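Local coordinates for possible transcriptional regulator, ArsR family protein (PDB 2OQG) that probably acts as a DNA-binding transcription factor of the ArsR family, built on a winged helix-turn-helix fold, at residues 12-17 and 61-66. Residues are numbered along the deposited sequence; the frame is centred on the assembly and turned at random.
Sequences ASVFAA and CGLVES
Ser13 meets Cys61 at the exposed border of the contact: OG, set between its own backbone N and carbonyl carbon (chi1 62°), lies 3.3 Å from Cys61 CB, a van der Waals touch and not a hydrogen bond. One residue on, the two methyls of Val14 meet different partners. CG2 reaches the backbone of Cys61, 3.8 Å from its O, and also nears CB, whereas CG1, anti to the backbone N (chi1 167°), passes Leu63 CD1 side-on at a looser 4.5 Å. A turn after Ser13, the methyl of Ala17 rests over a neighbouring pair, with CB 3.9 Å from Cys61 SG and 3.9 Å from Leu63 CD1. Cys61 thus sits against all three helix residues. Helix 48-60 ends here in a Schellman motif with Gly62, at positive phi, as its C' residue, and the chain turns into strand 64-69, the first strand of the wing. Leu63 also packs on Leu82 of helix 80-107, and Val14 on Thr85 of that helix, which joins the N-terminal helix, the root of the wing and the long C-terminal helix. With no hydrogen bond across, this mostly buried contact, its two oxygen-to-carbon touches included, depends on fit of shape, not directional bonds.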
# COMPACT_ATOMS: atom_id res chain seq x y z
N ALA A 12 -13.49 13.10 -21.31
CA ALA A 12 -13.64 14.50 -20.95
C ALA A 12 -13.07 14.83 -19.56
O ALA A 12 -12.36 15.84 -19.40
CB ALA A 12 -15.09 14.92 -21.01
N SER A 13 -13.31 13.95 -18.59
CA SER A 13 -12.84 14.23 -17.21
C SER A 13 -11.31 14.14 -17.15
O SER A 13 -10.67 14.92 -16.45
CB SER A 13 -13.49 13.34 -16.14
OG SER A 13 -13.21 11.97 -16.31
N VAL A 14 -10.74 13.22 -17.93
CA VAL A 14 -9.27 13.16 -18.00
C VAL A 14 -8.73 14.40 -18.68
O VAL A 14 -7.73 14.97 -18.19
CB VAL A 14 -8.79 11.86 -18.69
CG1 VAL A 14 -7.29 11.91 -19.07
CG2 VAL A 14 -9.05 10.66 -17.77
N PHE A 15 -9.31 14.79 -19.82
CA PHE A 15 -8.81 16.00 -20.47
C PHE A 15 -8.87 17.17 -19.48
O PHE A 15 -7.92 17.95 -19.37
CB PHE A 15 -9.62 16.39 -21.69
CG PHE A 15 -9.66 15.36 -22.80
CD1 PHE A 15 -8.65 14.39 -22.94
CD2 PHE A 15 -10.67 15.42 -23.80
CE1 PHE A 15 -8.64 13.52 -24.06
CE2 PHE A 15 -10.71 14.50 -24.87
CZ PHE A 15 -9.65 13.55 -24.99
N ALA A 16 -9.99 17.31 -18.78
CA ALA A 16 -10.12 18.43 -17.83
C ALA A 16 -9.02 18.33 -16.75
O ALA A 16 -8.39 19.33 -16.36
CB ALA A 16 -11.46 18.40 -17.18
N ALA A 17 -8.79 17.11 -16.26
CA ALA A 17 -7.82 16.92 -15.18
C ALA A 17 -6.43 17.35 -15.66
O ALA A 17 -5.70 18.02 -14.94
CB ALA A 17 -7.84 15.50 -14.68
N CYS A 61 -11.24 10.44 -11.90
CA CYS A 61 -11.10 10.11 -13.32
C CYS A 61 -10.04 9.03 -13.49
O CYS A 61 -9.70 8.67 -14.63
CB CYS A 61 -10.78 11.38 -14.12
SG CYS A 61 -9.16 11.96 -13.82
N GLY A 62 -9.55 8.46 -12.39
CA GLY A 62 -8.68 7.29 -12.44
C GLY A 62 -7.19 7.56 -12.60
O GLY A 62 -6.40 6.62 -12.79
N LEU A 63 -6.79 8.81 -12.48
CA LEU A 63 -5.36 9.14 -12.65
C LEU A 63 -4.52 8.95 -11.39
O LEU A 63 -3.26 8.88 -11.43
CB LEU A 63 -5.22 10.61 -13.10
CG LEU A 63 -5.62 10.81 -14.57
CD1 LEU A 63 -5.73 12.28 -14.89
CD2 LEU A 63 -4.54 10.20 -15.46
N VAL A 64 -5.22 8.89 -10.26
CA VAL A 64 -4.61 8.72 -8.92
C VAL A 64 -5.39 7.72 -8.12
O VAL A 64 -6.66 7.65 -8.24
CB VAL A 64 -4.53 10.10 -8.15
CG1 VAL A 64 -4.25 9.94 -6.70
CG2 VAL A 64 -3.54 11.02 -8.86
N GLU A 65 -4.67 6.92 -7.30
CA GLU A 65 -5.36 6.11 -6.32
C GLU A 65 -4.84 6.42 -4.91
O GLU A 65 -3.65 6.72 -4.74
CB GLU A 65 -5.26 4.60 -6.62
CG GLU A 65 -3.86 4.04 -6.51
CD GLU A 65 -3.78 2.57 -6.92
OE1 GLU A 65 -4.84 1.97 -7.27
OE2 GLU A 65 -2.63 2.00 -6.93
N SER A 66 -5.73 6.33 -3.92
CA SER A 66 -5.27 6.36 -2.55
C SER A 66 -4.67 5.02 -2.13
O SER A 66 -5.10 3.92 -2.61
CB SER A 66 -6.43 6.70 -1.65
OG SER A 66 -7.33 5.66 -1.79